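Local coordinates for protein putative aldehyde dehydrogenase AldY (PDB 4DNG) that probably catalyses the NAD(+)-dependent oxidation of aldehydes to carboxylates and may help protect cells against stress from ethanol and related compounds, at residues E355-R358 against L363-Y366; A274-K279 against E305-R310. All coordinates share one frame; numbering follows the deposited sequence.

Contact 1: E355-R358 against L363-Y366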
ATOM      1  N   GLU A 355     -13.943 -33.154 -24.984  1.00 96.73           N
ATOM      2  CA  GLU A 355     -15.047 -33.169 -24.030  1.00 94.29           C
ATOM      3  C   GLU A 355     -14.747 -34.048 -22.825  1.00 84.65           C
ATOM      4  O   GLU A 355     -14.577 -35.255 -22.959  1.00 88.61           O
ATOM      5  CB  GLU A 355     -16.333 -33.627 -24.708  1.00 99.62           C
ATOM      6  CG  GLU A 355     -17.564 -33.536 -23.820  1.00106.59           C
ATOM      7  CD  GLU A 355     -18.858 -33.390 -24.604  1.00122.48           C
ATOM      8  OE1 GLU A 355     -18.859 -33.594 -25.845  1.00120.16           O
ATOM      9  OE2 GLU A 355     -19.884 -33.069 -23.971  1.00131.06           O
ATOM     10  N   GLY A 356     -14.675 -33.432 -21.651  1.00 78.27           N
ATOM     11  CA  GLY A 356     -14.494 -34.178 -20.410  1.00 80.01           C
ATOM     12  C   GLY A 356     -15.817 -34.705 -19.877  1.00 84.31           C
ATOM     13  O   GLY A 356     -16.842 -34.653 -20.570  1.00 88.46           O
ATOM     14  N   LYS A 357     -15.797 -35.202 -18.640  1.00 83.06           N
ATOM     15  CA  LYS A 357     -16.985 -35.792 -17.997  1.00 89.93           C
ATOM     16  C   LYS A 357     -16.779 -35.813 -16.488  1.00 84.71           C
ATOM     17  O   LYS A 357     -15.684 -35.498 -16.022  1.00 76.26           O
ATOM     18  CB  LYS A 357     -17.277 -37.209 -18.532  1.00 90.04           C
ATOM     19  CG  LYS A 357     -16.374 -38.309 -17.985  1.00 95.47           C
ATOM     20  CD  LYS A 357     -16.422 -39.538 -18.880  1.00110.06           C
ATOM     21  CE  LYS A 357     -15.664 -40.712 -18.278  1.00115.52           C
ATOM     22  NZ  LYS A 357     -16.531 -41.516 -17.375  1.00119.55           N
ATOM     23  N   ARG A 358     -17.826 -36.186 -15.743  1.00 84.14           N
ATOM     24  CA  ARG A 358     -17.775 -36.219 -14.286  1.00 84.59           C
ATOM     25  C   ARG A 358     -17.736 -37.650 -13.778  1.00 87.91           C
ATOM     26  O   ARG A 358     -18.713 -38.383 -13.920  1.00 90.97           O
ATOM     27  CB  ARG A 358     -18.974 -35.488 -13.662  1.00 81.04           C
ATOM     28  CG  ARG A 358     -19.143 -35.808 -12.182  1.00 78.93           C
ATOM     29  CD  ARG A 358     -20.106 -34.900 -11.433  1.00 76.84           C
ATOM     30  NE  ARG A 358     -19.913 -35.062  -9.993  1.00 82.71           N
ATOM     31  CZ  ARG A 358     -20.563 -34.393  -9.044  1.00 88.37           C
ATOM     32  NH1 ARG A 358     -20.283 -34.634  -7.763  1.00 83.55           N
ATOM     33  NH2 ARG A 358     -21.480 -33.477  -9.359  1.00 85.56           N
ATOM     34  N   LEU A 363     -13.587 -34.063 -12.354  1.00 83.63           N
ATOM     35  CA  LEU A 363     -13.887 -33.821 -13.756  1.00 92.86           C
ATOM     36  C   LEU A 363     -12.649 -33.839 -14.654  1.00 88.65           C
ATOM     37  O   LEU A 363     -11.598 -33.279 -14.323  1.00 89.91           O
ATOM     38  CB  LEU A 363     -14.853 -32.650 -13.998  1.00 96.69           C
ATOM     39  CG  LEU A 363     -14.576 -31.180 -13.757  1.00104.35           C
ATOM     40  CD1 LEU A 363     -13.990 -30.538 -15.001  1.00106.89           C
ATOM     41  CD2 LEU A 363     -15.902 -30.526 -13.415  1.00111.49           C
ATOM     42  N   THR A 364     -12.799 -34.561 -15.764  1.00 83.89           N
ATOM     43  CA  THR A 364     -11.735 -34.828 -16.708  1.00 79.51           C
ATOM     44  C   THR A 364     -11.645 -33.617 -17.592  1.00 75.54           C
ATOM     45  O   THR A 364     -12.655 -32.939 -17.787  1.00 72.46           O
ATOM     46  CB  THR A 364     -12.073 -36.033 -17.584  1.00 81.73           C
ATOM     47  OG1 THR A 364     -13.347 -35.804 -18.188  1.00 90.15           O
ATOM     48  CG2 THR A 364     -12.118 -37.327 -16.746  1.00 76.35           C
ATOM     49  N   PRO A 365     -10.442 -33.348 -18.134  1.00 74.57           N
ATOM     50  CA  PRO A 365     -10.167 -32.091 -18.828  1.00 82.68           C
ATOM     51  C   PRO A 365     -11.183 -31.763 -19.935  1.00 85.97           C
ATOM     52  O   PRO A 365     -11.637 -32.672 -20.647  1.00 82.58           O
ATOM     53  CB  PRO A 365      -8.772 -32.312 -19.433  1.00 83.46           C
ATOM     54  CG  PRO A 365      -8.163 -33.410 -18.641  1.00 80.46           C
ATOM     55  CD  PRO A 365      -9.285 -34.267 -18.151  1.00 73.19           C
ATOM     56  N   TYR A 366     -11.536 -30.479 -20.048  1.00 84.44           N
ATOM     57  CA  TYR A 366     -12.290 -29.959 -21.196  1.00 83.82           C
ATOM     58  C   TYR A 366     -11.435 -28.943 -21.929  1.00 89.91           C
ATOM     59  O   TYR A 366     -10.807 -28.088 -21.302  1.00 94.45           O
ATOM     60  CB  TYR A 366     -13.587 -29.265 -20.767  1.00 79.06           C
ATOM     61  CG  TYR A 366     -14.670 -30.165 -20.198  1.00 83.23           C
ATOM     62  CD1 TYR A 366     -14.526 -30.769 -18.938  1.00 82.56           C
ATOM     63  CD2 TYR A 366     -15.862 -30.377 -20.898  1.00 84.24           C
ATOM     64  CE1 TYR A 366     -15.526 -31.577 -18.409  1.00 85.29           C
ATOM     65  CE2 TYR A 366     -16.866 -31.180 -20.381  1.00 88.03           C
ATOM     66  CZ  TYR A 366     -16.698 -31.776 -19.136  1.00 90.48           C
ATOM     67  OH  TYR A 366     -17.696 -32.580 -18.630  1.00 97.89           O
TER
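Lys357 O draws two groups of segment 363-366: Thr364 N donates a nearly straight hydrogen bond to it (N to O 3.0 Å, 168° at the hydrogen), and Leu363 CA adds a CA-H...O contact. A second bond runs the other way, from Lys357 N to Thr364 OG1, short at 2.6 Å but bent to 140°. It depends on the threonine torsion, which sets OG1 between its own backbone N and carbonyl carbon (chi1 54°), so that the hydroxyl replaces a backbone acceptor. Beside it, Gly356 lies over one face of the Tyr366 ring, its N above the ring centre. Its CA stands 3.5 Å from the ring centroid in a CH-pi contact over that face, and the same CA makes a CA-H...O contact with Thr364 O at 3.4 Å, so it is packed closely between ring and carbonyl. Thus an irregular crossing leads into the regular antiparallel pairing of Arg358 with Leu363, a non-hydrogen-bonded pair at the start of a tight hairpin. Helix 332-347 packs on Leu363 and Tyr366 and holds Glu355 through a salt bridge to Lys346, while the Tyr366 backbone bonds to Pro385 and Ala387, joining strand 362-369 to the parallel strand 386-392.

Contact 2: A274-K279 against E305-R310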
ATOM      1  N   ALA A 274       4.793 -26.945 -22.059  1.00 96.79           N
ATOM      2  CA  ALA A 274       4.727 -25.971 -20.976  1.00 92.09           C
ATOM      3  C   ALA A 274       3.285 -25.594 -20.602  1.00 85.00           C
ATOM      4  O   ALA A 274       3.021 -25.277 -19.448  1.00 77.10           O
ATOM      5  CB  ALA A 274       5.541 -24.734 -21.318  1.00 92.14           C
ATOM      6  N   ALA A 275       2.360 -25.642 -21.567  1.00 82.14           N
ATOM      7  CA  ALA A 275       0.936 -25.402 -21.292  1.00 73.67           C
ATOM      8  C   ALA A 275       0.260 -26.563 -20.549  1.00 79.95           C
ATOM      9  O   ALA A 275      -0.689 -26.353 -19.797  1.00 77.89           O
ATOM     10  CB  ALA A 275       0.180 -25.085 -22.569  1.00 69.42           C
ATOM     11  N   ILE A 276       0.732 -27.788 -20.769  1.00 86.58           N
ATOM     12  CA  ILE A 276       0.216 -28.942 -20.030  1.00 82.19           C
ATOM     13  C   ILE A 276       0.654 -28.925 -18.557  1.00 83.96           C
ATOM     14  O   ILE A 276      -0.185 -29.068 -17.667  1.00 82.98           O
ATOM     15  CB  ILE A 276       0.580 -30.278 -20.717  1.00 82.02           C
ATOM     16  CG1 ILE A 276      -0.562 -30.731 -21.624  1.00 81.55           C
ATOM     17  CG2 ILE A 276       0.836 -31.382 -19.698  1.00 80.45           C
ATOM     18  CD1 ILE A 276      -0.482 -30.184 -23.019  1.00 81.27           C
ATOM     19  N   PHE A 277       1.960 -28.751 -18.319  1.00 85.53           N
ATOM     20  CA  PHE A 277       2.539 -28.700 -16.974  1.00 88.62           C
ATOM     21  C   PHE A 277       1.839 -27.629 -16.142  1.00 86.23           C
ATOM     22  O   PHE A 277       1.368 -27.914 -15.050  1.00 86.09           O
ATOM     23  CB  PHE A 277       4.066 -28.449 -17.038  1.00105.08           C
ATOM     24  CG  PHE A 277       4.778 -28.552 -15.696  1.00122.95           C
ATOM     25  CD1 PHE A 277       5.227 -29.788 -15.211  1.00134.36           C
ATOM     26  CD2 PHE A 277       5.026 -27.412 -14.924  1.00119.62           C
ATOM     27  CE1 PHE A 277       5.887 -29.888 -13.986  1.00125.81           C
ATOM     28  CE2 PHE A 277       5.683 -27.509 -13.701  1.00115.40           C
ATOM     29  CZ  PHE A 277       6.115 -28.746 -13.232  1.00116.83           C
ATOM     30  N   GLY A 278       1.755 -26.414 -16.685  1.00 90.53           N
ATOM     31  CA  GLY A 278       1.084 -25.288 -16.039  1.00 84.61           C
ATOM     32  C   GLY A 278      -0.388 -25.526 -15.757  1.00 88.90           C
ATOM     33  O   GLY A 278      -0.846 -25.338 -14.626  1.00 94.77           O
ATOM     34  N   LYS A 279      -1.135 -25.953 -16.769  1.00 80.63           N
ATOM     35  CA  LYS A 279      -2.587 -26.122 -16.617  1.00 83.57           C
ATOM     36  C   LYS A 279      -3.056 -27.381 -15.863  1.00 83.31           C
ATOM     37  O   LYS A 279      -4.072 -27.339 -15.179  1.00 91.91           O
ATOM     38  CB  LYS A 279      -3.290 -26.007 -17.976  1.00 85.72           C
ATOM     39  CG  LYS A 279      -4.808 -26.077 -17.927  1.00 94.49           C
ATOM     40  CD  LYS A 279      -5.415 -24.960 -17.094  1.00 99.52           C
ATOM     41  CE  LYS A 279      -6.849 -25.295 -16.723  1.00108.58           C
ATOM     42  NZ  LYS A 279      -7.587 -24.162 -16.097  1.00110.30           N
ATOM     43  N   GLU A 305      -4.058 -29.548 -32.202  1.00 94.14           N
ATOM     44  CA  GLU A 305      -3.905 -30.992 -32.382  1.00104.74           C
ATOM     45  C   GLU A 305      -3.011 -31.611 -31.312  1.00102.77           C
ATOM     46  O   GLU A 305      -3.405 -32.571 -30.644  1.00105.20           O
ATOM     47  CB  GLU A 305      -3.363 -31.312 -33.775  1.00114.53           C
ATOM     48  CG  GLU A 305      -4.426 -31.335 -34.866  1.00134.18           C
ATOM     49  CD  GLU A 305      -5.140 -32.677 -35.001  1.00145.38           C
ATOM     50  OE1 GLU A 305      -5.426 -33.331 -33.972  1.00145.79           O
ATOM     51  OE2 GLU A 305      -5.432 -33.077 -36.151  1.00144.77           O
ATOM     52  N   LYS A 306      -1.819 -31.040 -31.145  1.00100.05           N
ATOM     53  CA  LYS A 306      -0.848 -31.518 -30.164  1.00101.44           C
ATOM     54  C   LYS A 306      -1.338 -31.388 -28.724  1.00100.50           C
ATOM     55  O   LYS A 306      -1.204 -32.331 -27.936  1.00105.73           O
ATOM     56  CB  LYS A 306       0.494 -30.804 -30.339  1.00101.26           C
ATOM     57  CG  LYS A 306       1.439 -31.537 -31.268  1.00106.00           C
ATOM     58  CD  LYS A 306       2.448 -30.605 -31.909  1.00101.37           C
ATOM     59  CE  LYS A 306       2.723 -31.072 -33.327  1.00 98.30           C
ATOM     60  NZ  LYS A 306       3.714 -30.194 -33.994  1.00 97.88           N
ATOM     61  N   PHE A 307      -1.899 -30.221 -28.393  1.00 92.08           N
ATOM     62  CA  PHE A 307      -2.405 -29.946 -27.045  1.00 84.34           C
ATOM     63  C   PHE A 307      -3.598 -30.831 -26.729  1.00 79.79           C
ATOM     64  O   PHE A 307      -3.680 -31.344 -25.628  1.00 72.85           O
ATOM     65  CB  PHE A 307      -2.759 -28.456 -26.857  1.00 82.26           C
ATOM     66  CG  PHE A 307      -3.202 -28.109 -25.460  1.00 78.34           C
ATOM     67  CD1 PHE A 307      -2.270 -27.762 -24.481  1.00 76.96           C
ATOM     68  CD2 PHE A 307      -4.559 -28.149 -25.112  1.00 74.19           C
ATOM     69  CE1 PHE A 307      -2.681 -27.453 -23.180  1.00 73.98           C
ATOM     70  CE2 PHE A 307      -4.973 -27.854 -23.824  1.00 68.32           C
ATOM     71  CZ  PHE A 307      -4.032 -27.504 -22.857  1.00 71.33           C
ATOM     72  N   THR A 308      -4.504 -31.005 -27.698  1.00 86.39           N
ATOM     73  CA  THR A 308      -5.673 -31.884 -27.538  1.00 96.34           C
ATOM     74  C   THR A 308      -5.279 -33.348 -27.362  1.00 95.87           C
ATOM     75  O   THR A 308      -5.716 -34.001 -26.405  1.00 99.07           O
ATOM     76  CB  THR A 308      -6.666 -31.797 -28.722  1.00103.55           C
ATOM     77  OG1 THR A 308      -5.962 -31.967 -29.959  1.00109.40           O
ATOM     78  CG2 THR A 308      -7.394 -30.468 -28.730  1.00100.54           C
ATOM     79  N   ALA A 309      -4.457 -33.861 -28.275  1.00 89.59           N
ATOM     80  CA  ALA A 309      -4.023 -35.253 -28.178  1.00 93.21           C
ATOM     81  C   ALA A 309      -3.399 -35.522 -26.806  1.00101.80           C
ATOM     82  O   ALA A 309      -3.724 -36.526 -26.164  1.00102.56           O
ATOM     83  CB  ALA A 309      -3.047 -35.604 -29.288  1.00 83.70           C
ATOM     84  N   ARG A 310      -2.536 -34.609 -26.354  1.00 98.99           N
ATOM     85  CA  ARG A 310      -1.747 -34.810 -25.134  1.00103.03           C
ATOM     86  C   ARG A 310      -2.627 -34.790 -23.876  1.00 96.41           C
ATOM     87  O   ARG A 310      -2.434 -35.596 -22.959  1.00 91.55           O
ATOM     88  CB  ARG A 310      -0.598 -33.786 -25.071  1.00108.03           C
ATOM     89  CG  ARG A 310       0.363 -33.914 -23.893  1.00118.97           C
ATOM     90  CD  ARG A 310       1.255 -35.146 -23.953  1.00129.95           C
ATOM     91  NE  ARG A 310       2.137 -35.236 -22.785  1.00135.30           N
ATOM     92  CZ  ARG A 310       1.812 -35.797 -21.618  1.00127.35           C
ATOM     93  NH1 ARG A 310       0.611 -36.337 -21.434  1.00127.42           N
ATOM     94  NH2 ARG A 310       2.696 -35.819 -20.629  1.00115.44           N
TER
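The Phe307 ring meets Ile276 and Ala275 obliquely, both methyls converging on its CD1-CE1 side. Ile276 CD1 comes nearest, 3.3 Å from Phe307 CD1, and Ala275 CB follows at 3.8 Å from Phe307 CE1. On the same helix, 268-281, Val272 before them and Phe280 after them also touch the aromatic side chain, so one ring gathers several apolar neighbours of a single helix. It reaches them because CG is anti to the backbone N (chi1 -176°), which swings the ring from the flank of its own helix into the gap between the two. Ile276 and Phe307 pass alongside each other in opposite directions. The isoleucine also crosses the aliphatic part of Arg310, with Ile276 CD1 3.9 Å from Arg310 CG; here the arginine contributes its methylenes and no polar bond joins the segments. The axes stay 10.7 Å apart at closest approach and cross at -44°, a spacing that large side chains bridge. Cutting Phe307 back to an alanine here would probably open a gap between the helices and leave Ile276 CD1 and Ala275 CB without the aromatic partner they pack against. Helix 268-281 links the parallel strands 258-262 and 290-296 as a beta-alpha-beta crossover, and helix 297-313 follows directly from the second strand. Lys279 NZ reaches Ala384 O and Ile386 O by the next parallel strand, 386-392, while Thr308 touches strand 351-354.

Contacts 1 and 2 show how separate packing units can share one sheet without touching. Their centres lie 15 Å apart and their nearest atoms about 6 Å, and along the chain contact 2 closes before contact 1 opens. Two shared elements relate them: both draw on alternating residues of 384-387 at the start of strand 386-392, and contact 2 touches the strand that runs into Glu355 of contact 1. Helix packing in one and loop and hairpin in the other are thus tied only indirectly, through the same mixed sheet. Both lie away from the predicted active-site residues Glu253 and Cys287, the latter in the unmodelled stretch 284-287 shortly after contact 2's first helix.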